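Local coordinates for protein nigritoxine (Vibrio nigripulchritudo, PDB 5M41) that acts as a bacterial toxin against crustaceans and insects and has a new fold, at residues N578-V583 / N693-M698; R474-L478 / H587-Q591; A211-A215 / F232-F237. All coordinates share one frame; numbering follows the deposited sequence.

In the fold
Interaction 3 comes first along the chain, joining helix 206-215 to the loop between strand 229-230 and helix 240-245, and it closes before the other two open. Interactions 1 and 2 interlock: their segments alternate in sequence, and both use strand 583-589 of the six-stranded antiparallel sheet, whose start touches helix 688-704 in interaction 1 and whose end meets the loop after helix 470-473 in interaction 2. Their centres lie about 23 Å apart. Interaction 3 sits on the opposite side of the chain's centre, about 56 Å from interaction 1 and about 78 Å from interaction 2, centre to centre, which matches the elongated shape of this single-chain toxin.

Interaction 1 of 3, residues N578-V583 / N693-M698; sequences NPYSFV and NIVESM
An Asx turn overlapping a type I beta turn, both starting at Asn578, links strands 571-576 and 583-589 of the antiparallel sheet and packs against helix 688-704. Across the contact, Asn578 ND2 donates to Asn693 OD1 at 3.1 Å, with a nearly straight N-H...O angle of 165°. The acceptor lies close to the amide plane of Asn578, but the donor stands above the carbonyl plane of Asn693, so the two amides meet twisted by 62°. The other end of the Asn578 amide is engaged within the turn, where its OD1 accepts from Tyr580 N at 2.9 Å; with both ends bonded, the rotation of the amide is fixed.

The Tyr580 ring and the Asn693 amide have almost parallel planes without forming a stack: Asn693 CB approaches the ring obliquely, 3.5 Å from Tyr580 CD2. Ile694 CG1 lies near the plane of the Phe582 ring, at its edge by CE2, while Tyr609 of helix 603-614 meets Phe582 and also touches Tyr580 and Ile694. Farther along, the side chains of Val583 and Met698 cross at about a right angle, with Val583 CG1 3.9 Å from Met698 CG. The carboxylate of Glu696 is drawn to Lys557 in a salt bridge.

Ser697 OG lies 3.2 Å from Asn578 CB, and the serine also packs on Ser581. Its OG points back along the helix, anti to its own carbonyl carbon (chi1 -76°), and donates to Asn693 O at 3.0 Å; Ser697 N reaches that same oxygen from the opposite face of the carbonyl plane. The buried backbone polar groups nearby are bridged by one water, which donates to Tyr580 O and Ile694 O and accepts from Phe582 N at 2.9 Å.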
ATOM      1  N   ASN A 578       1.568 -22.530  16.608  1.00 39.38           N
ATOM      2  CA  ASN A 578       0.831 -21.410  15.955  1.00 38.26           C
ATOM      3  C   ASN A 578       0.408 -20.347  16.960  1.00 37.69           C
ATOM      4  O   ASN A 578      -0.292 -20.662  17.932  1.00 38.16           O
ATOM      5  CB  ASN A 578      -0.417 -21.919  15.243  1.00 38.78           C
ATOM      6  CG  ASN A 578      -0.985 -20.893  14.258  1.00 41.35           C
ATOM      7  OD1 ASN A 578      -1.212 -19.715  14.601  1.00 38.69           O
ATOM      8  ND2 ASN A 578      -1.196 -21.333  13.023  1.00 39.94           N
ATOM      9  N   PRO A 579       0.823 -19.083  16.749  1.00 37.55           N
ATOM     10  CA  PRO A 579       0.536 -18.113  17.800  1.00 38.46           C
ATOM     11  C   PRO A 579      -0.950 -17.737  17.912  1.00 38.25           C
ATOM     12  O   PRO A 579      -1.331 -17.105  18.870  1.00 39.07           O
ATOM     13  CB  PRO A 579       1.394 -16.896  17.410  1.00 39.35           C
ATOM     14  CG  PRO A 579       1.591 -17.021  15.947  1.00 39.14           C
ATOM     15  CD  PRO A 579       1.541 -18.480  15.607  1.00 38.60           C
ATOM     16  N   TYR A 580      -1.766 -18.159  16.953  1.00 37.82           N
ATOM     17  CA  TYR A 580      -3.216 -17.924  16.983  1.00 39.20           C
ATOM     18  C   TYR A 580      -3.999 -19.137  17.483  1.00 38.64           C
ATOM     19  O   TYR A 580      -5.208 -19.231  17.267  1.00 40.04           O
ATOM     20  CB  TYR A 580      -3.706 -17.554  15.573  1.00 37.59           C
ATOM     21  CG  TYR A 580      -3.157 -16.233  15.072  1.00 36.66           C
ATOM     22  CD1 TYR A 580      -3.802 -15.028  15.356  1.00 37.09           C
ATOM     23  CD2 TYR A 580      -2.005 -16.194  14.304  1.00 37.61           C
ATOM     24  CE1 TYR A 580      -3.295 -13.813  14.886  1.00 38.02           C
ATOM     25  CE2 TYR A 580      -1.501 -14.998  13.817  1.00 37.86           C
ATOM     26  CZ  TYR A 580      -2.135 -13.816  14.123  1.00 38.67           C
ATOM     27  OH  TYR A 580      -1.604 -12.661  13.626  1.00 40.35           O
ATOM     28  N   SER A 581      -3.303 -20.097  18.082  1.00 38.60           N
ATOM     29  CA  SER A 581      -3.947 -21.296  18.612  1.00 39.24           C
ATOM     30  C   SER A 581      -4.586 -21.044  19.964  1.00 40.36           C
ATOM     31  O   SER A 581      -3.913 -20.542  20.885  1.00 41.16           O
ATOM     32  CB  SER A 581      -2.924 -22.410  18.781  1.00 40.98           C
ATOM     33  OG  SER A 581      -3.519 -23.499  19.455  1.00 40.58           O
ATOM     34  N   PHE A 582      -5.863 -21.431  20.091  1.00 38.60           N
ATOM     35  CA  PHE A 582      -6.620 -21.334  21.355  1.00 39.48           C
ATOM     36  C   PHE A 582      -7.114 -22.700  21.807  1.00 41.29           C
ATOM     37  O   PHE A 582      -8.053 -22.812  22.631  1.00 41.91           O
ATOM     38  CB  PHE A 582      -7.781 -20.334  21.233  1.00 38.73           C
ATOM     39  CG  PHE A 582      -7.318 -18.924  21.001  1.00 37.79           C
ATOM     40  CD1 PHE A 582      -6.957 -18.113  22.076  1.00 37.80           C
ATOM     41  CD2 PHE A 582      -7.181 -18.427  19.706  1.00 38.10           C
ATOM     42  CE1 PHE A 582      -6.475 -16.825  21.862  1.00 38.40           C
ATOM     43  CE2 PHE A 582      -6.695 -17.138  19.479  1.00 38.11           C
ATOM     44  CZ  PHE A 582      -6.345 -16.340  20.561  1.00 38.74           C
ATOM     45  N   VAL A 583      -6.453 -23.735  21.279  1.00 40.87           N
ATOM     46  CA  VAL A 583      -6.767 -25.131  21.600  1.00 41.00           C
ATOM     47  C   VAL A 583      -5.497 -25.930  21.879  1.00 43.13           C
ATOM     48  O   VAL A 583      -4.389 -25.500  21.559  1.00 42.64           O
ATOM     49  CB  VAL A 583      -7.548 -25.842  20.456  1.00 41.16           C
ATOM     50  CG1 VAL A 583      -8.919 -25.194  20.239  1.00 37.50           C
ATOM     51  CG2 VAL A 583      -6.738 -25.863  19.157  1.00 37.23           C
ATOM     52  N   ASN A 693      -5.468 -18.663  10.676  1.00 41.24           N
ATOM     53  CA  ASN A 693      -4.585 -19.308  11.641  1.00 42.22           C
ATOM     54  C   ASN A 693      -5.308 -19.851  12.876  1.00 40.51           C
ATOM     55  O   ASN A 693      -4.931 -20.892  13.385  1.00 42.00           O
ATOM     56  CB  ASN A 693      -3.438 -18.382  12.032  1.00 41.76           C
ATOM     57  CG  ASN A 693      -2.329 -18.395  11.011  1.00 42.65           C
ATOM     58  OD1 ASN A 693      -1.797 -19.442  10.688  1.00 43.87           O
ATOM     59  ND2 ASN A 693      -1.971 -17.231  10.507  1.00 46.47           N
ATOM     60  N   ILE A 694      -6.351 -19.154  13.348  1.00 41.21           N
ATOM     61  CA  ILE A 694      -7.176 -19.652  14.453  1.00 39.59           C
ATOM     62  C   ILE A 694      -7.799 -21.001  14.062  1.00 40.70           C
ATOM     63  O   ILE A 694      -7.774 -21.979  14.834  1.00 41.11           O
ATOM     64  CB  ILE A 694      -8.279 -18.642  14.809  1.00 39.58           C
ATOM     65  CG1 ILE A 694      -7.704 -17.465  15.603  1.00 38.35           C
ATOM     66  CG2 ILE A 694      -9.455 -19.308  15.535  1.00 39.75           C
ATOM     67  CD1 ILE A 694      -8.711 -16.361  15.837  1.00 39.99           C
ATOM     68  N   VAL A 695      -8.347 -21.031  12.858  1.00 41.14           N
ATOM     69  CA  VAL A 695      -9.060 -22.171  12.329  1.00 40.59           C
ATOM     70  C   VAL A 695      -8.070 -23.307  12.029  1.00 42.28           C
ATOM     71  O   VAL A 695      -8.269 -24.463  12.449  1.00 40.74           O
ATOM     72  CB  VAL A 695      -9.877 -21.729  11.083  1.00 42.92           C
ATOM     73  CG1 VAL A 695     -10.337 -22.917  10.259  1.00 44.54           C
ATOM     74  CG2 VAL A 695     -11.093 -20.913  11.534  1.00 43.11           C
ATOM     75  N   GLU A 696      -7.006 -22.975  11.313  1.00 41.98           N
ATOM     76  CA  GLU A 696      -5.969 -23.954  10.982  1.00 46.55           C
ATOM     77  C   GLU A 696      -5.366 -24.574  12.248  1.00 44.78           C
ATOM     78  O   GLU A 696      -5.131 -25.770  12.264  1.00 43.77           O
ATOM     79  CB  GLU A 696      -4.886 -23.322  10.106  1.00 47.86           C
ATOM     80  CG  GLU A 696      -3.717 -24.233   9.759  1.00 57.82           C
ATOM     81  CD  GLU A 696      -2.693 -23.542   8.862  1.00 67.93           C
ATOM     82  OE1 GLU A 696      -2.282 -22.400   9.181  1.00 68.01           O
ATOM     83  OE2 GLU A 696      -2.299 -24.132   7.826  1.00 77.07           O
ATOM     84  N   SER A 697      -5.148 -23.772  13.303  1.00 43.69           N
ATOM     85  CA  SER A 697      -4.706 -24.302  14.614  1.00 43.65           C
ATOM     86  C   SER A 697      -5.671 -25.354  15.109  1.00 43.95           C
ATOM     87  O   SER A 697      -5.263 -26.416  15.573  1.00 41.24           O
ATOM     88  CB  SER A 697      -4.658 -23.217  15.684  1.00 44.81           C
ATOM     89  OG  SER A 697      -3.536 -22.390  15.529  1.00 49.54           O
ATOM     90  N   MET A 698      -6.960 -25.045  15.026  1.00 41.46           N
ATOM     91  CA  MET A 698      -7.971 -25.971  15.513  1.00 43.40           C
ATOM     92  C   MET A 698      -7.981 -27.294  14.753  1.00 43.46           C
ATOM     93  O   MET A 698      -8.018 -28.362  15.366  1.00 44.51           O
ATOM     94  CB  MET A 698      -9.330 -25.298  15.503  1.00 43.27           C
ATOM     95  CG  MET A 698      -9.346 -24.156  16.502  1.00 42.28           C
ATOM     96  SD  MET A 698     -10.924 -23.306  16.428  1.00 44.11           S
ATOM     97  CE  MET A 698     -10.674 -22.091  17.709  1.00 40.85           C
TER
HETATM   98  O   HOH W   1      -7.146 -21.285  17.546  1.00 37.61           O

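Interaction 2 of 3, residues R474-L478 / H587-Q591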
ATOM      1  N   ARG A 474       1.997 -37.321  18.001  1.00 66.36           N
ATOM      2  CA  ARG A 474       0.740 -37.153  18.749  1.00 64.29           C
ATOM      3  C   ARG A 474       0.989 -36.992  20.256  1.00 62.94           C
ATOM      4  O   ARG A 474       0.056 -36.734  21.019  1.00 62.11           O
ATOM      5  CB  ARG A 474      -0.190 -38.362  18.542  1.00 68.32           C
ATOM      6  CG  ARG A 474      -0.693 -38.591  17.124  1.00 72.92           C
ATOM      7  CD  ARG A 474      -1.933 -39.477  17.111  1.00 76.31           C
ATOM      8  NE  ARG A 474      -1.666 -40.807  17.659  1.00 85.88           N
ATOM      9  CZ  ARG A 474      -1.199 -41.838  16.955  1.00 88.25           C
ATOM     10  NH1 ARG A 474      -0.945 -41.712  15.656  1.00 89.73           N
ATOM     11  NH2 ARG A 474      -0.987 -43.000  17.551  1.00 90.95           N
ATOM     12  N   GLY A 475       2.244 -37.187  20.679  1.00 64.17           N
ATOM     13  CA  GLY A 475       2.618 -37.175  22.090  1.00 60.17           C
ATOM     14  C   GLY A 475       2.078 -38.376  22.852  1.00 62.63           C
ATOM     15  O   GLY A 475       1.784 -38.284  24.049  1.00 62.04           O
ATOM     16  N   ALA A 476       1.936 -39.508  22.168  1.00 64.58           N
ATOM     17  CA  ALA A 476       1.364 -40.699  22.802  1.00 67.89           C
ATOM     18  C   ALA A 476       2.402 -41.606  23.480  1.00 71.84           C
ATOM     19  O   ALA A 476       2.032 -42.480  24.271  1.00 71.17           O
ATOM     20  CB  ALA A 476       0.507 -41.493  21.808  1.00 66.33           C
ATOM     21  N   GLU A 477       3.686 -41.368  23.199  1.00 73.38           N
ATOM     22  CA  GLU A 477       4.779 -42.267  23.610  1.00 75.19           C
ATOM     23  C   GLU A 477       5.409 -41.899  24.959  1.00 76.24           C
ATOM     24  O   GLU A 477       5.765 -40.734  25.197  1.00 70.34           O
ATOM     25  CB  GLU A 477       5.878 -42.325  22.532  1.00 75.07           C
ATOM     26  CG  GLU A 477       5.429 -42.920  21.200  1.00 80.11           C
ATOM     27  CD  GLU A 477       5.479 -44.436  21.158  1.00 83.06           C
ATOM     28  OE1 GLU A 477       6.583 -44.998  21.256  1.00 91.11           O
ATOM     29  OE2 GLU A 477       4.421 -45.072  21.002  1.00 85.34           O
ATOM     30  N   LEU A 478       5.577 -42.908  25.819  1.00 74.79           N
ATOM     31  CA  LEU A 478       6.258 -42.731  27.105  1.00 75.61           C
ATOM     32  C   LEU A 478       7.690 -42.249  26.942  1.00 73.20           C
ATOM     33  O   LEU A 478       8.235 -41.609  27.838  1.00 72.73           O
ATOM     34  CB  LEU A 478       6.220 -44.017  27.940  1.00 78.60           C
ATOM     35  CG  LEU A 478       4.924 -44.255  28.721  1.00 81.26           C
ATOM     36  CD1 LEU A 478       4.872 -45.690  29.242  1.00 83.59           C
ATOM     37  CD2 LEU A 478       4.739 -43.247  29.858  1.00 79.37           C
ATOM     38  N   HIS A 587      -4.213 -35.979  27.363  1.00 55.71           N
ATOM     39  CA  HIS A 587      -4.513 -37.360  27.679  1.00 58.91           C
ATOM     40  C   HIS A 587      -3.685 -37.757  28.861  1.00 59.37           C
ATOM     41  O   HIS A 587      -2.723 -37.076  29.212  1.00 57.87           O
ATOM     42  CB  HIS A 587      -4.170 -38.252  26.490  1.00 60.18           C
ATOM     43  CG  HIS A 587      -2.719 -38.190  26.096  1.00 61.97           C
ATOM     44  ND1 HIS A 587      -2.300 -37.552  24.991  1.00 61.67           N
ATOM     45  CD2 HIS A 587      -1.571 -38.688  26.728  1.00 62.95           C
ATOM     46  CE1 HIS A 587      -0.964 -37.631  24.904  1.00 62.34           C
ATOM     47  NE2 HIS A 587      -0.515 -38.332  25.974  1.00 64.65           N
ATOM     48  N   THR A 588      -4.033 -38.881  29.463  1.00 60.47           N
ATOM     49  CA  THR A 588      -3.191 -39.475  30.489  1.00 62.32           C
ATOM     50  C   THR A 588      -2.484 -40.671  29.861  1.00 63.28           C
ATOM     51  O   THR A 588      -3.131 -41.523  29.241  1.00 64.26           O
ATOM     52  CB  THR A 588      -3.996 -39.941  31.720  1.00 65.05           C
ATOM     53  OG1 THR A 588      -4.677 -41.151  31.406  1.00 72.54           O
ATOM     54  CG2 THR A 588      -5.011 -38.915  32.152  1.00 57.50           C
ATOM     55  N   PHE A 589      -1.160 -40.699  29.985  1.00 62.99           N
ATOM     56  CA  PHE A 589      -0.353 -41.850  29.582  1.00 67.00           C
ATOM     57  C   PHE A 589      -0.745 -43.063  30.414  1.00 70.00           C
ATOM     58  O   PHE A 589      -0.912 -42.953  31.628  1.00 68.70           O
ATOM     59  CB  PHE A 589       1.133 -41.568  29.803  1.00 66.26           C
ATOM     60  CG  PHE A 589       1.669 -40.434  28.980  1.00 64.23           C
ATOM     61  CD1 PHE A 589       2.102 -40.647  27.672  1.00 64.90           C
ATOM     62  CD2 PHE A 589       1.752 -39.150  29.515  1.00 63.36           C
ATOM     63  CE1 PHE A 589       2.612 -39.597  26.908  1.00 62.30           C
ATOM     64  CE2 PHE A 589       2.253 -38.098  28.758  1.00 59.63           C
ATOM     65  CZ  PHE A 589       2.682 -38.324  27.453  1.00 59.30           C
ATOM     66  N   GLU A 590      -0.941 -44.207  29.771  1.00 73.11           N
ATOM     67  CA  GLU A 590      -1.184 -45.433  30.535  1.00 77.65           C
ATOM     68  C   GLU A 590       0.069 -46.279  30.462  1.00 81.21           C
ATOM     69  O   GLU A 590       1.029 -45.870  29.800  1.00 79.34           O
ATOM     70  CB  GLU A 590      -2.417 -46.174  30.035  1.00 77.80           C
ATOM     71  CG  GLU A 590      -3.711 -45.369  30.193  1.00 78.83           C
ATOM     72  CD  GLU A 590      -4.179 -45.207  31.642  1.00 80.35           C
ATOM     73  OE1 GLU A 590      -3.479 -45.625  32.580  1.00 79.88           O
ATOM     74  OE2 GLU A 590      -5.275 -44.646  31.853  1.00 81.70           O
ATOM     75  N   GLN A 591       0.082 -47.423  31.159  1.00 83.93           N
ATOM     76  CA  GLN A 591       1.232 -48.324  31.125  1.00 90.53           C
ATOM     77  C   GLN A 591       1.505 -48.652  29.653  1.00 88.47           C
ATOM     78  O   GLN A 591       2.645 -48.643  29.206  1.00 85.91           O
ATOM     79  CB  GLN A 591       0.988 -49.587  31.981  1.00 94.27           C
ATOM     80  CG  GLN A 591       2.224 -50.111  32.705  1.00102.47           C
ATOM     81  CD  GLN A 591       2.353 -49.641  34.158  1.00106.13           C
ATOM     82  OE1 GLN A 591       1.555 -50.019  35.031  1.00105.34           O
ATOM     83  NE2 GLN A 591       3.391 -48.844  34.431  1.00102.83           N
TER
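His587 and Phe589 project from the same side of strand 583-589 toward the loop 474-478 and converge on one backbone oxygen, that of Gly475. The imidazole approaches edge-on: Gly475 O lies near the ring plane, 3.0 Å from both His587 CE1 and His587 NE2. The phenyl ring meets this oxygen obliquely, with Phe589 CE1 3.3 Å from Gly475 O. Between themselves the two rings are also in contact, since His587 NE2 stands 3.4 Å above the plane of the Phe589 ring, displaced toward its rim. His587 reaches this place with CG between its backbone N and carbonyl carbon (chi1 60°), which brings its ring edge to Phe589 N as well.

Gly475 presents its carbonyl at the end of helix 470-473. The positive phi of Gly475 (70°), together with two bonds back into the last helical turn, defines a Schellman motif, a common C-terminal helix ending with glycine at the positive-phi position. Beyond it, Ala476 O approaches the edge of the Phe589 ring, near its plane, at CD1. The side chains of Leu478 and Phe589 run antiparallel alongside one another, so that Leu478 CD2 comes to 4.0 Å from Phe589 CB. The other branch of the leucine turns to the backbone, with Leu478 CD1 3.7 Å from Gln591 O.

Ile594 of the neighbouring strand 594-601 touches both His587 and Ala476. Phe589 pairs through its backbone with Lys570, and Val568, in the loop before strand 571-576, packs on Leu478 and Gln591.

Interaction 3 of 3, residues A211-A215 / F232-F237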
ATOM      1  N   ALA A 211      -0.180  27.722 -15.784  1.00 33.49           N
ATOM      2  CA  ALA A 211      -0.363  27.387 -14.379  1.00 34.67           C
ATOM      3  C   ALA A 211      -0.313  28.671 -13.527  1.00 37.18           C
ATOM      4  O   ALA A 211      -1.107  28.847 -12.583  1.00 37.96           O
ATOM      5  CB  ALA A 211       0.715  26.414 -13.926  1.00 34.08           C
ATOM      6  N   LYS A 212       0.601  29.577 -13.874  1.00 36.56           N
ATOM      7  CA  LYS A 212       0.709  30.823 -13.128  1.00 39.13           C
ATOM      8  C   LYS A 212      -0.525  31.680 -13.332  1.00 39.18           C
ATOM      9  O   LYS A 212      -1.016  32.284 -12.389  1.00 40.31           O
ATOM     10  CB  LYS A 212       1.930  31.611 -13.552  1.00 42.47           C
ATOM     11  CG  LYS A 212       3.133  31.388 -12.665  1.00 49.81           C
ATOM     12  CD  LYS A 212       4.364  32.152 -13.160  1.00 54.98           C
ATOM     13  CE  LYS A 212       5.012  31.452 -14.361  1.00 57.29           C
ATOM     14  NZ  LYS A 212       6.338  32.068 -14.672  1.00 64.09           N
ATOM     15  N   GLY A 213      -1.016  31.749 -14.565  1.00 36.87           N
ATOM     16  CA  GLY A 213      -2.234  32.493 -14.859  1.00 36.81           C
ATOM     17  C   GLY A 213      -3.388  31.938 -14.044  1.00 38.32           C
ATOM     18  O   GLY A 213      -4.167  32.687 -13.468  1.00 37.86           O
ATOM     19  N   ALA A 214      -3.481  30.617 -13.977  1.00 36.85           N
ATOM     20  CA  ALA A 214      -4.557  30.000 -13.219  1.00 37.67           C
ATOM     21  C   ALA A 214      -4.446  30.304 -11.708  1.00 39.63           C
ATOM     22  O   ALA A 214      -5.469  30.463 -11.065  1.00 39.23           O
ATOM     23  CB  ALA A 214      -4.619  28.504 -13.480  1.00 34.61           C
ATOM     24  N   ALA A 215      -3.223  30.388 -11.161  1.00 39.37           N
ATOM     25  CA  ALA A 215      -3.028  30.683  -9.735  1.00 41.52           C
ATOM     26  C   ALA A 215      -3.412  32.108  -9.387  1.00 43.85           C
ATOM     27  O   ALA A 215      -3.677  32.387  -8.239  1.00 44.94           O
ATOM     28  CB  ALA A 215      -1.580  30.438  -9.308  1.00 43.97           C
ATOM     29  N   PHE A 232      -5.945  26.549  -6.612  1.00 41.51           N
ATOM     30  CA  PHE A 232      -4.681  26.194  -7.225  1.00 43.45           C
ATOM     31  C   PHE A 232      -3.621  27.247  -6.918  1.00 45.22           C
ATOM     32  O   PHE A 232      -3.882  28.444  -7.030  1.00 42.39           O
ATOM     33  CB  PHE A 232      -4.851  26.086  -8.748  1.00 42.06           C
ATOM     34  CG  PHE A 232      -3.592  25.677  -9.469  1.00 41.65           C
ATOM     35  CD1 PHE A 232      -3.138  24.363  -9.407  1.00 40.51           C
ATOM     36  CD2 PHE A 232      -2.860  26.607 -10.189  1.00 40.83           C
ATOM     37  CE1 PHE A 232      -1.971  23.980 -10.058  1.00 40.95           C
ATOM     38  CE2 PHE A 232      -1.689  26.238 -10.841  1.00 40.27           C
ATOM     39  CZ  PHE A 232      -1.246  24.920 -10.770  1.00 40.78           C
ATOM     40  N   THR A 233      -2.423  26.789  -6.552  1.00 47.02           N
ATOM     41  CA  THR A 233      -1.277  27.671  -6.371  1.00 50.07           C
ATOM     42  C   THR A 233      -0.127  27.199  -7.252  1.00 48.23           C
ATOM     43  O   THR A 233      -0.067  26.030  -7.640  1.00 48.53           O
ATOM     44  CB  THR A 233      -0.792  27.697  -4.913  1.00 54.17           C
ATOM     45  OG1 THR A 233      -0.413  26.368  -4.537  1.00 58.73           O
ATOM     46  CG2 THR A 233      -1.907  28.163  -3.979  1.00 57.01           C
ATOM     47  N   PHE A 234       0.772  28.129  -7.557  1.00 50.18           N
ATOM     48  CA  PHE A 234       1.975  27.872  -8.342  1.00 52.46           C
ATOM     49  C   PHE A 234       3.170  27.412  -7.489  1.00 54.06           C
ATOM     50  O   PHE A 234       4.184  26.956  -8.016  1.00 56.84           O
ATOM     51  CB  PHE A 234       2.353  29.131  -9.155  1.00 50.80           C
ATOM     52  CG  PHE A 234       3.420  28.881 -10.198  1.00 50.86           C
ATOM     53  CD1 PHE A 234       3.157  28.066 -11.310  1.00 47.68           C
ATOM     54  CD2 PHE A 234       4.700  29.447 -10.067  1.00 51.44           C
ATOM     55  CE1 PHE A 234       4.146  27.812 -12.255  1.00 46.85           C
ATOM     56  CE2 PHE A 234       5.699  29.194 -11.011  1.00 51.62           C
ATOM     57  CZ  PHE A 234       5.412  28.374 -12.117  1.00 50.72           C
ATOM     58  N   GLU A 235       3.060  27.522  -6.173  1.00 57.01           N
ATOM     59  CA  GLU A 235       4.172  27.174  -5.290  1.00 61.05           C
ATOM     60  C   GLU A 235       4.643  25.731  -5.481  1.00 60.22           C
ATOM     61  O   GLU A 235       3.832  24.807  -5.608  1.00 57.42           O
ATOM     62  CB  GLU A 235       3.800  27.437  -3.830  1.00 66.58           C
ATOM     63  CG  GLU A 235       3.651  28.926  -3.534  1.00 76.71           C
ATOM     64  CD  GLU A 235       2.983  29.222  -2.203  1.00 81.75           C
ATOM     65  OE1 GLU A 235       2.649  28.269  -1.462  1.00 82.05           O
ATOM     66  OE2 GLU A 235       2.788  30.425  -1.907  1.00 89.29           O
ATOM     67  N   GLY A 236       5.963  25.562  -5.518  1.00 58.39           N
ATOM     68  CA  GLY A 236       6.594  24.254  -5.622  1.00 57.37           C
ATOM     69  C   GLY A 236       6.944  23.819  -7.036  1.00 58.23           C
ATOM     70  O   GLY A 236       7.487  22.729  -7.226  1.00 58.49           O
ATOM     71  N   PHE A 237       6.610  24.643  -8.032  1.00 55.13           N
ATOM     72  CA  PHE A 237       6.952  24.347  -9.431  1.00 54.75           C
ATOM     73  C   PHE A 237       8.461  24.415  -9.646  1.00 55.56           C
ATOM     74  O   PHE A 237       9.111  25.337  -9.173  1.00 56.93           O
ATOM     75  CB  PHE A 237       6.245  25.325 -10.373  1.00 52.81           C
ATOM     76  CG  PHE A 237       4.974  24.796 -10.975  1.00 53.24           C
ATOM     77  CD1 PHE A 237       4.945  24.384 -12.313  1.00 52.87           C
ATOM     78  CD2 PHE A 237       3.791  24.739 -10.231  1.00 52.93           C
ATOM     79  CE1 PHE A 237       3.776  23.906 -12.883  1.00 51.02           C
ATOM     80  CE2 PHE A 237       2.614  24.257 -10.800  1.00 51.59           C
ATOM     81  CZ  PHE A 237       2.610  23.835 -12.124  1.00 51.77           C
TER
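The last turn of helix 206-215 runs against a loop without regular structure, with CA atoms as close as 4.8 Å between Ala215 CA and Thr233 CA. Ala215 CB lies 3.7 Å from Phe234 N, and Ala215 CA is 3.6 Å from Phe232 O, so the small alanine side chain allows near-backbone packing here.

Phe232 offers its ring edge to the helix: Ala211 O lies in the ring plane, 3.2 Å from Phe232 CE2. That oxygen also takes the helical bond from Ala215 N, which likewise lies in the plane of the ring. Ala214 CB comes obliquely to the same ring.

Phe234 begins a type II beta turn that ends at Phe237, with Gly236 in its third position at a phi of 95°. The turn folds Phe237 back, so that the Phe234 ring is held between two groups. Phe237 CB covers one face toward the rim, and Lys212 CG sits over the centre of the opposite face, a CH-pi contact 3.4 Å from the centroid of the Phe234 ring and 7° off its normal. A bend about the Lys212 CG-CD bond (chi3 -77°) keeps the chain near the ring, bringing Lys212 CE to 3.8 Å from Phe234 CZ.

Tyr257 of helix 253-264 meets Phe232, Ala211 and Ala214. Ala211 CB is wedged among three phenylalanines, touching the Phe234 ring at its edge, Phe232 at CE2, and Phe237 CZ at 3.7 Å.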